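Local coordinates for bifunctional GH43-CE protein (Bacteroides eggerthii, PDB 6MLY), which probably takes part in degrading complex arabinoxylans, joining a family 43 glycoside hydrolase, likely a xylosidase, to a carbohydrate esterase in one chain, at residues Met390-Phe395 with Ala495-Gly500; Lys417-Val422 with Lys469-Val474; Tyr646-Lys651 with Leu712-Pro717; Trp519-Tyr524 with Gly531-Ile536. One frame throughout, in Å; residues are numbered along the deposited sequence.

The four contacts sample two parts of the chain, the concanavalin-A-like sandwich and the esterase. Contacts 1 and 2 lie in the sandwich, contact 2 nested along the chain within the loop that contact 1 closes, and they touch where Phe395 CZ lies 4.1 Å from Val422 CG2. Contact 2 is buried and apolar between facing strands; contact 1, at the loops, is more polar and partly exposed. Contact 4 opens the esterase sheet with backbone hydrogen bonding, and meets contact 2 where Val474 packs against Glu520 and Asp521. Contact 3, whose centre is about 30 Å from that of contact 4, is a surface contact in the same esterase, made by aliphatic side chains and the edge of a tyrosine ring.

Contact 1: residues Met390-Phe395 with Ala495-Gly500; sequences MKEGDF and ATKEVG
The flat carbonyl group of Gly393 is met by Thr496: its hydroxyl OG1 donates to Gly393 O over 2.8 Å, arriving 26° out of the carbonyl plane, while Thr496 N adds a weak bond of 3.3 Å to the same oxygen. The hydroxyl reaches it because OG1 stands between its own backbone N and carbonyl carbon (chi1 60°). A second flat group, the carboxylate of Glu392, offers OE2 to Lys497 NZ in a weak salt bridge of 3.3 Å. The lysine chain bends at chi3 (-87°), and its CE passes 4.1 Å from Gly393 CA. The third flat group, the carboxylate of Asp394, turns OD1 toward the methyl group of Ala495 and OD2 back to Lys391 N, a weak bond of 3.5 Å inside its own loop.

Gly393 is the third residue of a type II turn from Lys391 to Asp394, closed by Asp394 N to Lys391 O at 3.0 Å. At the other end of the contact, the extended chain of Lys391 carries NZ to Val499 O, again weakly, at 3.4 Å. Both loops pass from one sheet of the concanavalin-like sandwich to the other: 390-395 leads into strand 395-401, and the loop at 495-500 leads into strand 502-511. Thr356 lies against Asp394, Ala495 and Val499.

Glu392 and Lys497 are exposed, so water probably weakens their attraction. The evidence therefore points to a polar link at Gly393 O, held by two donors of Thr496, the hydroxyl bond short and the N-H bond weak, with the lysines adding long contacts around it.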
loop_
_atom_site.group_PDB
_atom_site.type_symbol
_atom_site.label_atom_id
_atom_site.label_comp_id
_atom_site.label_asym_id
_atom_site.label_seq_id
_atom_site.Cartn_x
_atom_site.Cartn_y
_atom_site.Cartn_z
ATOM N N MET A 390 23.740 -13.289 3.662
ATOM C CA MET A 390 23.724 -11.893 4.102
ATOM C C MET A 390 24.859 -11.612 5.096
ATOM O O MET A 390 25.302 -12.502 5.830
ATOM C CB MET A 390 22.392 -11.547 4.770
ATOM C CG MET A 390 21.216 -11.607 3.825
ATOM S SD MET A 390 19.857 -10.589 4.416
ATOM C CE MET A 390 18.484 -11.420 3.621
ATOM N N LYS A 391 25.289 -10.342 5.116
ATOM C CA LYS A 391 26.385 -9.857 5.950
ATOM C C LYS A 391 25.902 -8.687 6.823
ATOM O O LYS A 391 24.792 -8.170 6.634
ATOM C CB LYS A 391 27.566 -9.459 5.061
ATOM C CG LYS A 391 28.285 -10.636 4.415
ATOM C CD LYS A 391 29.562 -10.267 3.683
ATOM C CE LYS A 391 30.077 -11.391 2.807
ATOM N NZ LYS A 391 31.129 -10.937 1.866
ATOM N N GLU A 392 26.751 -8.299 7.786
ATOM C CA GLU A 392 26.505 -7.200 8.722
ATOM C C GLU A 392 26.078 -5.943 7.952
ATOM O O GLU A 392 26.885 -5.339 7.240
ATOM C CB GLU A 392 27.769 -6.918 9.538
ATOM C CG GLU A 392 27.594 -5.858 10.618
ATOM C CD GLU A 392 26.785 -6.284 11.833
ATOM O OE1 GLU A 392 26.465 -7.485 11.939
ATOM O OE2 GLU A 392 26.481 -5.414 12.679
ATOM N N GLY A 393 24.799 -5.573 8.096
ATOM C CA GLY A 393 24.269 -4.299 7.601
ATOM C C GLY A 393 23.506 -4.421 6.289
ATOM O O GLY A 393 22.963 -3.423 5.806
ATOM N N ASP A 394 23.461 -5.626 5.704
ATOM C CA ASP A 394 22.732 -5.856 4.447
ATOM C C ASP A 394 21.228 -5.900 4.750
ATOM O O ASP A 394 20.817 -6.155 5.884
ATOM C CB ASP A 394 23.206 -7.126 3.727
ATOM C CG ASP A 394 24.665 -7.072 3.230
ATOM O OD1 ASP A 394 25.343 -6.072 3.551
ATOM O OD2 ASP A 394 25.109 -8.031 2.514
ATOM N N PHE A 395 20.423 -5.644 3.715
ATOM C CA PHE A 395 18.976 -5.529 3.842
ATOM C C PHE A 395 18.326 -6.002 2.538
ATOM O O PHE A 395 18.467 -5.346 1.521
ATOM C CB PHE A 395 18.616 -4.083 4.195
ATOM C CG PHE A 395 17.164 -3.815 4.506
ATOM C CD1 PHE A 395 16.307 -4.829 4.912
ATOM C CD2 PHE A 395 16.666 -2.524 4.430
ATOM C CE1 PHE A 395 14.977 -4.560 5.204
ATOM C CE2 PHE A 395 15.337 -2.257 4.721
ATOM C CZ PHE A 395 14.495 -3.274 5.110
ATOM N N ALA A 495 23.784 -3.335 0.786
ATOM C CA ALA A 495 24.634 -3.219 1.960
ATOM C C ALA A 495 24.712 -1.762 2.436
ATOM O O ALA A 495 24.662 -0.835 1.624
ATOM C CB ALA A 495 26.008 -3.745 1.639
ATOM N N THR A 496 24.845 -1.595 3.759
ATOM C CA THR A 496 25.127 -0.312 4.401
ATOM C C THR A 496 26.565 -0.285 4.939
ATOM O O THR A 496 27.155 0.791 5.031
ATOM C CB THR A 496 24.128 -0.017 5.530
ATOM O OG1 THR A 496 24.234 -1.050 6.511
ATOM C CG2 THR A 496 22.698 0.077 5.045
ATOM N N LYS A 497 27.116 -1.455 5.298
ATOM C CA LYS A 497 28.412 -1.541 5.995
ATOM C C LYS A 497 29.420 -2.422 5.237
ATOM O O LYS A 497 30.612 -2.097 5.220
ATOM C CB LYS A 497 28.207 -2.045 7.427
ATOM C CG LYS A 497 27.854 -0.961 8.438
ATOM C CD LYS A 497 27.733 -1.452 9.866
ATOM C CE LYS A 497 26.346 -1.955 10.207
ATOM N NZ LYS A 497 26.220 -2.280 11.645
ATOM N N GLU A 498 28.960 -3.523 4.624
ATOM C CA GLU A 498 29.852 -4.611 4.192
ATOM C C GLU A 498 29.351 -5.225 2.877
ATOM O O GLU A 498 28.223 -5.721 2.810
ATOM C CB GLU A 498 29.917 -5.652 5.312
ATOM C CG GLU A 498 31.170 -6.507 5.303
ATOM C CD GLU A 498 31.417 -7.301 6.579
ATOM O OE1 GLU A 498 30.643 -7.144 7.559
ATOM O OE2 GLU A 498 32.386 -8.082 6.593
ATOM N N VAL A 499 30.207 -5.202 1.844
ATOM C CA VAL A 499 29.854 -5.688 0.498
ATOM C C VAL A 499 30.285 -7.152 0.366
ATOM O O VAL A 499 31.196 -7.594 1.064
ATOM C CB VAL A 499 30.476 -4.827 -0.624
ATOM C CG1 VAL A 499 30.212 -3.343 -0.418
ATOM C CG2 VAL A 499 31.967 -5.081 -0.812
ATOM N N GLY A 500 29.623 -7.871 -0.553
ATOM C CA GLY A 500 29.945 -9.259 -0.903
ATOM C C GLY A 500 28.821 -10.229 -0.565
ATOM O O GLY A 500 28.664 -11.250 -1.233
#

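Contact 2: residues Lys417-Val422 with Lys469-Val474; sequences KYIVMV and KAIGNV
Met421 and Gly472 mark the closest approach of two backbones that run in roughly the same direction, their CA atoms 5.7 Å apart. This is the interior of a beta sandwich of concanavalin type: strand 418-423 belongs to one antiparallel sheet and strand 469-476 forms the outer strand of the other. Here the two are joined through side chains, without a hydrogen bond between them.

Ile419 and Met421 point toward the opposing segment, whereas Val420 between them points away. Ile471 answers from the other sheet. Its CD1 comes to 3.9 Å from CG2 of Ile419, the two branched chains set at a slant, and its CG1 lies 4.3 Å from Met421 CB. The torsions of Ile471 explain the reach: CG1 is anti to the backbone N (chi1 175°) and CD1 continues outward.

Met421 is the long member of the group, extended beyond CG (chi2 173°), and takes its sulfur past the backbone of Gly472, with SD about 3.3 Å from Gly472 CA. Gly472 has no side chain, which leaves this passage to the thioether. Beyond the sulfur, Met421 meets Asn473 at about a right angle. Phe459 and Tyr461 of strand 456-462 touch Met421 and Ile419 respectively. Two polar groups find partners just outside: Gly472 N donates to Glu433 OE1, and Asn473 OD1, beside the methyl group CE of Met421, accepts a hydrogen bond from Asn423 ND2.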
loop_
_atom_site.group_PDB
_atom_site.type_symbol
_atom_site.label_atom_id
_atom_site.label_comp_id
_atom_site.label_asym_id
_atom_site.label_seq_id
_atom_site.Cartn_x
_atom_site.Cartn_y
_atom_site.Cartn_z
ATOM N N LYS A 417 19.967 -11.482 12.948
ATOM C CA LYS A 417 19.008 -11.258 11.819
ATOM C C LYS A 417 17.615 -10.944 12.375
ATOM O O LYS A 417 17.082 -11.698 13.192
ATOM C CB LYS A 417 18.909 -12.489 10.913
ATOM C CG LYS A 417 20.209 -12.932 10.254
ATOM C CD LYS A 417 20.121 -14.321 9.661
ATOM C CE LYS A 417 21.465 -15.007 9.519
ATOM N NZ LYS A 417 22.325 -14.322 8.529
ATOM N N TYR A 418 17.030 -9.839 11.893
ATOM C CA TYR A 418 15.689 -9.395 12.272
ATOM C C TYR A 418 14.836 -9.180 11.017
ATOM O O TYR A 418 15.271 -8.523 10.076
ATOM C CB TYR A 418 15.751 -8.089 13.069
ATOM C CG TYR A 418 16.594 -8.144 14.316
ATOM C CD1 TYR A 418 17.950 -7.870 14.270
ATOM C CD2 TYR A 418 16.036 -8.467 15.544
ATOM C CE1 TYR A 418 18.733 -7.919 15.412
ATOM C CE2 TYR A 418 16.803 -8.519 16.695
ATOM C CZ TYR A 418 18.158 -8.245 16.628
ATOM O OH TYR A 418 18.930 -8.292 17.749
ATOM N N ILE A 419 13.621 -9.740 11.026
ATOM C CA ILE A 419 12.593 -9.404 10.055
ATOM C C ILE A 419 12.101 -7.989 10.378
ATOM O O ILE A 419 11.801 -7.697 11.526
ATOM C CB ILE A 419 11.444 -10.430 10.083
ATOM C CG1 ILE A 419 11.929 -11.830 9.699
ATOM C CG2 ILE A 419 10.295 -9.957 9.202
ATOM C CD1 ILE A 419 10.876 -12.905 9.840
ATOM N N VAL A 420 12.018 -7.130 9.356
ATOM C CA VAL A 420 11.781 -5.694 9.539
ATOM C C VAL A 420 10.846 -5.185 8.430
ATOM O O VAL A 420 10.910 -5.647 7.295
ATOM C CB VAL A 420 13.121 -4.925 9.552
ATOM C CG1 VAL A 420 12.930 -3.422 9.419
ATOM C CG2 VAL A 420 13.950 -5.245 10.787
ATOM N N MET A 421 9.960 -4.249 8.797
ATOM C CA MET A 421 9.252 -3.389 7.861
ATOM C C MET A 421 9.761 -1.957 8.035
ATOM O O MET A 421 10.007 -1.512 9.149
ATOM C CB MET A 421 7.738 -3.373 8.092
ATOM C CG MET A 421 7.099 -2.093 7.560
ATOM S SD MET A 421 5.298 -2.044 7.595
ATOM C CE MET A 421 5.002 -0.901 6.242
ATOM N N VAL A 422 9.862 -1.241 6.913
ATOM C CA VAL A 422 10.121 0.187 6.885
ATOM C C VAL A 422 8.962 0.859 6.135
ATOM O O VAL A 422 8.397 0.277 5.201
ATOM C CB VAL A 422 11.486 0.488 6.234
ATOM C CG1 VAL A 422 11.733 1.981 6.079
ATOM C CG2 VAL A 422 12.634 -0.162 6.994
ATOM N N LYS A 469 2.021 -14.009 9.006
ATOM C CA LYS A 469 2.065 -13.101 10.156
ATOM C C LYS A 469 2.211 -11.655 9.660
ATOM O O LYS A 469 3.244 -11.290 9.094
ATOM C CB LYS A 469 3.241 -13.462 11.072
ATOM C CG LYS A 469 3.108 -14.777 11.832
ATOM C CD LYS A 469 4.440 -15.472 12.082
ATOM C CE LYS A 469 4.436 -16.377 13.300
ATOM N NZ LYS A 469 4.731 -15.631 14.547
ATOM N N ALA A 470 1.173 -10.842 9.891
ATOM C CA ALA A 470 1.168 -9.412 9.550
ATOM C C ALA A 470 2.302 -8.696 10.296
ATOM O O ALA A 470 2.660 -9.100 11.409
ATOM C CB ALA A 470 -0.178 -8.812 9.888
ATOM N N ILE A 471 2.852 -7.639 9.683
ATOM C CA ILE A 471 3.950 -6.879 10.287
ATOM C C ILE A 471 3.945 -5.429 9.782
ATOM O O ILE A 471 3.869 -5.164 8.569
ATOM C CB ILE A 471 5.311 -7.561 10.035
ATOM C CG1 ILE A 471 6.473 -6.705 10.554
ATOM C CG2 ILE A 471 5.483 -7.910 8.564
ATOM C CD1 ILE A 471 7.776 -7.457 10.719
ATOM N N GLY A 472 4.081 -4.506 10.742
ATOM C CA GLY A 472 4.230 -3.078 10.504
ATOM C C GLY A 472 2.894 -2.408 10.214
ATOM O O GLY A 472 1.813 -3.044 10.334
ATOM N N ASN A 473 2.977 -1.118 9.824
ATOM C CA ASN A 473 1.795 -0.306 9.503
ATOM C C ASN A 473 1.394 -0.541 8.037
ATOM O O ASN A 473 1.989 -1.373 7.331
ATOM C CB ASN A 473 2.021 1.179 9.818
ATOM C CG ASN A 473 3.149 1.817 9.032
ATOM O OD1 ASN A 473 3.678 1.224 8.097
ATOM N ND2 ASN A 473 3.533 3.025 9.410
ATOM N N VAL A 474 0.348 0.177 7.613
ATOM C CA VAL A 474 -0.088 0.246 6.217
ATOM C C VAL A 474 0.744 1.319 5.506
ATOM O O VAL A 474 1.083 2.348 6.096
ATOM C CB VAL A 474 -1.597 0.548 6.110
ATOM C CG1 VAL A 474 -1.938 1.973 6.527
ATOM C CG2 VAL A 474 -2.137 0.274 4.719
#

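Contact 3: residues Tyr646-Lys651 with Leu712-Pro717; sequences YTIGAK and LALLNP
Leu714 is the bump of this contact, and the hollow that receives it lies on one side of a small hairpin, lined by Tyr646, Ile648 and Lys651. The leucine stands near the end of helix 709-714; the hairpin, strands 645-648 and 651-654, reverses through a type II' turn from Ile648 to Lys651. The two methyl groups of Leu714 divide the hollow. Leu714 CD2 enters between the aromatic and the isoleucine, 3.9 Å from Tyr646 CD1 and 4.0 Å from Ile648 CG1. It reaches the tyrosine at the ring edge, in the ring plane. Leu714 CD1 turns instead to the returning strand and lies 4.1 Å from Lys651 CB, close also to that residue's carbonyl oxygen.

Ile648 and Leu714 slide past each other in opposite directions, which brings the isoleucine tip beyond the leucine to the helix surface. There Ile648 CD1, placed at full extension by chi2 (-179°), rests 3.7 Å from CB of Ala713, whose small side chain leaves it room.

Around this fit, Tyr646 also packs edge-to-face with Tyr720, a ligand of the bound sodium ion.

Between the two segments the chemistry is aliphatic and aromatic carbon, with Leu714 buried while Tyr646, Ile648 and Lys651 stay partly exposed. Shape and the hydrophobic effect therefore hold the hairpin against Leu714 and Ala713, while the bond from Ala650 N to Asp710 OD2 adds a polar link between the same hairpin and helix.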
loop_
_atom_site.group_PDB
_atom_site.type_symbol
_atom_site.label_atom_id
_atom_site.label_comp_id
_atom_site.label_asym_id
_atom_site.label_seq_id
_atom_site.Cartn_x
_atom_site.Cartn_y
_atom_site.Cartn_z
ATOM N N TYR A 646 -24.810 11.296 32.449
ATOM C CA TYR A 646 -24.762 11.224 33.907
ATOM C C TYR A 646 -24.361 12.590 34.480
ATOM O O TYR A 646 -23.709 13.388 33.813
ATOM C CB TYR A 646 -23.800 10.124 34.364
ATOM C CG TYR A 646 -24.129 9.535 35.712
ATOM C CD1 TYR A 646 -23.348 9.807 36.822
ATOM C CD2 TYR A 646 -25.228 8.709 35.880
ATOM C CE1 TYR A 646 -23.648 9.268 38.063
ATOM C CE2 TYR A 646 -25.544 8.165 37.116
ATOM C CZ TYR A 646 -24.751 8.444 38.214
ATOM O OH TYR A 646 -25.052 7.916 39.439
ATOM N N THR A 647 -24.763 12.832 35.732
ATOM C CA THR A 647 -24.587 14.110 36.417
ATOM C C THR A 647 -24.155 13.855 37.862
ATOM O O THR A 647 -24.912 13.281 38.609
ATOM C CB THR A 647 -25.892 14.918 36.405
ATOM O OG1 THR A 647 -26.236 15.139 35.039
ATOM C CG2 THR A 647 -25.797 16.244 37.129
ATOM N N ILE A 648 -22.934 14.273 38.219
ATOM C CA ILE A 648 -22.501 14.368 39.608
ATOM C C ILE A 648 -22.292 15.850 39.935
ATOM O O ILE A 648 -21.705 16.586 39.161
ATOM C CB ILE A 648 -21.238 13.525 39.886
ATOM C CG1 ILE A 648 -21.539 12.024 39.820
ATOM C CG2 ILE A 648 -20.608 13.912 41.220
ATOM C CD1 ILE A 648 -20.355 11.126 40.103
ATOM N N GLY A 649 -22.774 16.257 41.111
ATOM C CA GLY A 649 -22.735 17.641 41.538
ATOM C C GLY A 649 -23.320 18.556 40.481
ATOM O O GLY A 649 -24.457 18.378 40.068
ATOM N N ALA A 650 -22.511 19.514 40.024
ATOM C CA ALA A 650 -22.949 20.563 39.108
ATOM C C ALA A 650 -22.731 20.149 37.644
ATOM O O ALA A 650 -23.292 20.762 36.743
ATOM C CB ALA A 650 -22.209 21.838 39.431
ATOM N N LYS A 651 -21.935 19.097 37.423
ATOM C CA LYS A 651 -21.363 18.796 36.127
ATOM C C LYS A 651 -22.062 17.584 35.495
ATOM O O LYS A 651 -22.055 16.502 36.050
ATOM C CB LYS A 651 -19.855 18.587 36.296
ATOM C CG LYS A 651 -19.100 19.824 36.776
ATOM C CD LYS A 651 -17.810 20.110 36.017
ATOM C CE LYS A 651 -17.464 21.585 35.943
ATOM N NZ LYS A 651 -16.095 21.796 35.415
ATOM N N LEU A 712 -13.827 14.285 37.914
ATOM C CA LEU A 712 -12.947 13.132 38.137
ATOM C C LEU A 712 -13.766 11.873 38.459
ATOM O O LEU A 712 -13.358 10.762 38.101
ATOM C CB LEU A 712 -11.967 13.440 39.274
ATOM C CG LEU A 712 -10.877 14.466 38.964
ATOM C CD1 LEU A 712 -9.787 14.411 40.026
ATOM C CD2 LEU A 712 -10.285 14.266 37.569
ATOM N N ALA A 713 -14.901 12.047 39.147
ATOM C CA ALA A 713 -15.806 10.942 39.469
ATOM C C ALA A 713 -16.584 10.514 38.218
ATOM O O ALA A 713 -16.865 9.329 38.028
ATOM C CB ALA A 713 -16.740 11.339 40.586
ATOM N N LEU A 714 -16.930 11.487 37.368
ATOM C CA LEU A 714 -17.705 11.220 36.163
ATOM C C LEU A 714 -16.905 10.346 35.188
ATOM O O LEU A 714 -17.507 9.583 34.436
ATOM C CB LEU A 714 -18.120 12.540 35.507
ATOM C CG LEU A 714 -19.348 13.218 36.113
ATOM C CD1 LEU A 714 -19.561 14.597 35.509
ATOM C CD2 LEU A 714 -20.593 12.361 35.936
ATOM N N LEU A 715 -15.570 10.462 35.196
ATOM C CA LEU A 715 -14.733 9.664 34.280
ATOM C C LEU A 715 -14.217 8.403 34.986
ATOM O O LEU A 715 -13.565 7.570 34.356
ATOM C CB LEU A 715 -13.598 10.520 33.694
ATOM C CG LEU A 715 -12.473 10.966 34.632
ATOM C CD1 LEU A 715 -11.408 9.890 34.796
ATOM C CD2 LEU A 715 -11.832 12.241 34.102
ATOM N N ASN A 716 -14.535 8.263 36.277
ATOM C CA ASN A 716 -14.243 7.065 37.064
ATOM C C ASN A 716 -15.232 5.958 36.696
ATOM O O ASN A 716 -16.434 6.111 36.904
ATOM C CB ASN A 716 -14.303 7.380 38.562
ATOM C CG ASN A 716 -13.955 6.206 39.452
ATOM O OD1 ASN A 716 -14.000 5.053 39.029
ATOM N ND2 ASN A 716 -13.611 6.497 40.696
ATOM N N PRO A 717 -14.768 4.804 36.159
ATOM C CA PRO A 717 -15.664 3.696 35.819
ATOM C C PRO A 717 -16.477 3.130 36.998
ATOM O O PRO A 717 -17.594 2.663 36.785
ATOM C CB PRO A 717 -14.733 2.596 35.279
ATOM C CG PRO A 717 -13.455 3.309 34.903
ATOM C CD PRO A 717 -13.368 4.508 35.825
#

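Contact 4: residues Trp519-Tyr524 with Gly531-Ile536; sequences WEDICY and GHKLDI
Tyr524 and His532 meet at about a right angle near the turn end of a beta hairpin, the two antiparallel strands that open the sheet of the esterase's alpha/beta-hydrolase fold. Their ring planes are inclined by 64°, and His532 CB sits over the tyrosine face, 4.2 Å from the ring centroid, in a CH-pi contact. The histidine is fixed beyond the pair by Asp527 at ND1 and Asp600 at NE2, while Tyr524 OH bonds to Asn585 O.

Ile522 and Leu534, on one face of the sheet with Trp519 and Ile536, slant across one another, with Ile522 CB 3.9 Å from Leu534 CD1. Tyr524 CB touches the leucine's other methyl, Leu534 CD2, at 3.5 Å. Farther along, Trp519 CE3 lies 3.8 Å from Ile536 CG2.

Two hydrogen-bonded pairs, Trp519 with Ile536 and Ile522 with Leu534, fix the register, and its shift by one residue between them defines a beta bulge. At the bulge the side chain of Asp535 serves as the acceptor for Asp521 N, and the same OD1 is salt-bridged, as is Asp521 OD1, to Lys563. The bond from Asp521 N to Asp535 OD1 spans 2.8 Å and meets the oxygen on its anti side, 31° out of the carboxylate plane.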
loop_
_atom_site.group_PDB
_atom_site.type_symbol
_atom_site.label_atom_id
_atom_site.label_comp_id
_atom_site.label_asym_id
_atom_site.label_seq_id
_atom_site.Cartn_x
_atom_site.Cartn_y
_atom_site.Cartn_z
ATOM N N TRP A 519 -7.793 -4.326 6.996
ATOM C CA TRP A 519 -8.120 -2.972 6.585
ATOM C C TRP A 519 -7.570 -2.021 7.646
ATOM O O TRP A 519 -7.986 -2.094 8.795
ATOM C CB TRP A 519 -9.632 -2.772 6.435
ATOM C CG TRP A 519 -10.331 -3.742 5.536
ATOM C CD1 TRP A 519 -10.727 -3.523 4.251
ATOM C CD2 TRP A 519 -10.768 -5.072 5.871
ATOM N NE1 TRP A 519 -11.363 -4.629 3.755
ATOM C CE2 TRP A 519 -11.407 -5.594 4.726
ATOM C CE3 TRP A 519 -10.683 -5.871 7.019
ATOM C CZ2 TRP A 519 -11.946 -6.880 4.694
ATOM C CZ3 TRP A 519 -11.219 -7.140 6.989
ATOM C CH2 TRP A 519 -11.843 -7.635 5.841
ATOM N N GLU A 520 -6.638 -1.148 7.264
ATOM C CA GLU A 520 -6.093 -0.169 8.196
ATOM C C GLU A 520 -6.592 1.229 7.815
ATOM O O GLU A 520 -7.123 1.428 6.727
ATOM C CB GLU A 520 -4.567 -0.244 8.224
ATOM C CG GLU A 520 -4.044 -1.547 8.804
ATOM C CD GLU A 520 -2.533 -1.606 9.007
ATOM O OE1 GLU A 520 -1.941 -0.560 9.357
ATOM O OE2 GLU A 520 -1.949 -2.698 8.802
ATOM N N ASP A 521 -6.418 2.176 8.743
ATOM C CA ASP A 521 -6.825 3.575 8.597
ATOM C C ASP A 521 -8.230 3.659 7.982
ATOM O O ASP A 521 -8.431 4.330 6.972
ATOM C CB ASP A 521 -5.788 4.361 7.789
ATOM C CG ASP A 521 -4.562 4.766 8.592
ATOM O OD1 ASP A 521 -4.741 5.282 9.710
ATOM O OD2 ASP A 521 -3.437 4.571 8.090
ATOM N N ILE A 522 -9.190 2.968 8.605
ATOM C CA ILE A 522 -10.611 3.097 8.294
ATOM C C ILE A 522 -11.185 4.175 9.221
ATOM O O ILE A 522 -10.878 4.189 10.408
ATOM C CB ILE A 522 -11.346 1.749 8.463
ATOM C CG1 ILE A 522 -10.854 0.688 7.472
ATOM C CG2 ILE A 522 -12.856 1.933 8.388
ATOM C CD1 ILE A 522 -11.462 0.791 6.089
ATOM N N CYS A 523 -12.011 5.068 8.664
ATOM C CA CYS A 523 -12.676 6.134 9.421
ATOM C C CYS A 523 -13.994 5.596 9.996
ATOM O O CYS A 523 -14.852 5.130 9.250
ATOM C CB CYS A 523 -12.944 7.351 8.539
ATOM S SG CYS A 523 -11.707 7.607 7.237
ATOM N N TYR A 524 -14.146 5.648 11.324
ATOM C CA TYR A 524 -15.359 5.126 11.984
ATOM C C TYR A 524 -16.369 6.258 12.219
ATOM O O TYR A 524 -17.554 5.992 12.428
ATOM C CB TYR A 524 -15.012 4.343 13.255
ATOM C CG TYR A 524 -14.263 5.096 14.324
ATOM C CD1 TYR A 524 -14.915 5.978 15.170
ATOM C CD2 TYR A 524 -12.907 4.891 14.524
ATOM C CE1 TYR A 524 -14.237 6.657 16.170
ATOM C CE2 TYR A 524 -12.216 5.556 15.524
ATOM C CZ TYR A 524 -12.882 6.443 16.351
ATOM O OH TYR A 524 -12.199 7.102 17.334
ATOM N N GLY A 531 -7.607 10.860 14.915
ATOM C CA GLY A 531 -8.255 10.509 16.161
ATOM C C GLY A 531 -9.413 9.544 15.955
ATOM O O GLY A 531 -9.738 8.778 16.871
ATOM N N HIS A 532 -10.028 9.569 14.762
ATOM C CA HIS A 532 -11.198 8.744 14.470
ATOM C C HIS A 532 -10.875 7.665 13.427
ATOM O O HIS A 532 -11.659 7.433 12.519
ATOM C CB HIS A 532 -12.375 9.629 14.050
ATOM C CG HIS A 532 -12.860 10.541 15.127
ATOM N ND1 HIS A 532 -13.376 11.793 14.856
ATOM C CD2 HIS A 532 -12.907 10.398 16.469
ATOM C CE1 HIS A 532 -13.730 12.375 15.985
ATOM N NE2 HIS A 532 -13.447 11.545 16.987
ATOM N N LYS A 533 -9.757 6.960 13.621
ATOM C CA LYS A 533 -9.286 5.922 12.706
ATOM C C LYS A 533 -9.115 4.593 13.448
ATOM O O LYS A 533 -8.624 4.580 14.574
ATOM C CB LYS A 533 -7.947 6.355 12.106
ATOM C CG LYS A 533 -8.049 7.383 10.995
ATOM C CD LYS A 533 -8.505 6.775 9.690
ATOM C CE LYS A 533 -8.661 7.796 8.583
ATOM N NZ LYS A 533 -7.373 8.455 8.266
ATOM N N LEU A 534 -9.493 3.482 12.799
ATOM C CA LEU A 534 -9.309 2.129 13.366
ATOM C C LEU A 534 -8.769 1.173 12.294
ATOM O O LEU A 534 -8.910 1.431 11.095
ATOM C CB LEU A 534 -10.628 1.614 13.961
ATOM C CG LEU A 534 -11.824 1.505 13.011
ATOM C CD1 LEU A 534 -11.692 0.315 12.066
ATOM C CD2 LEU A 534 -13.123 1.394 13.799
ATOM N N ASP A 535 -8.155 0.076 12.760
ATOM C CA ASP A 535 -7.584 -0.976 11.916
ATOM C C ASP A 535 -8.289 -2.303 12.224
ATOM O O ASP A 535 -8.301 -2.737 13.377
ATOM C CB ASP A 535 -6.077 -1.126 12.149
ATOM C CG ASP A 535 -5.263 0.125 11.863
ATOM O OD1 ASP A 535 -5.797 1.038 11.217
ATOM O OD2 ASP A 535 -4.093 0.175 12.288
ATOM N N ILE A 536 -8.853 -2.940 11.187
ATOM C CA ILE A 536 -9.541 -4.230 11.323
ATOM C C ILE A 536 -8.572 -5.349 10.922
ATOM O O ILE A 536 -7.755 -5.160 10.027
ATOM C CB ILE A 536 -10.843 -4.252 10.497
ATOM C CG1 ILE A 536 -11.739 -3.059 10.843
ATOM C CG2 ILE A 536 -11.577 -5.579 10.668
ATOM C CD1 ILE A 536 -13.040 -3.026 10.082
#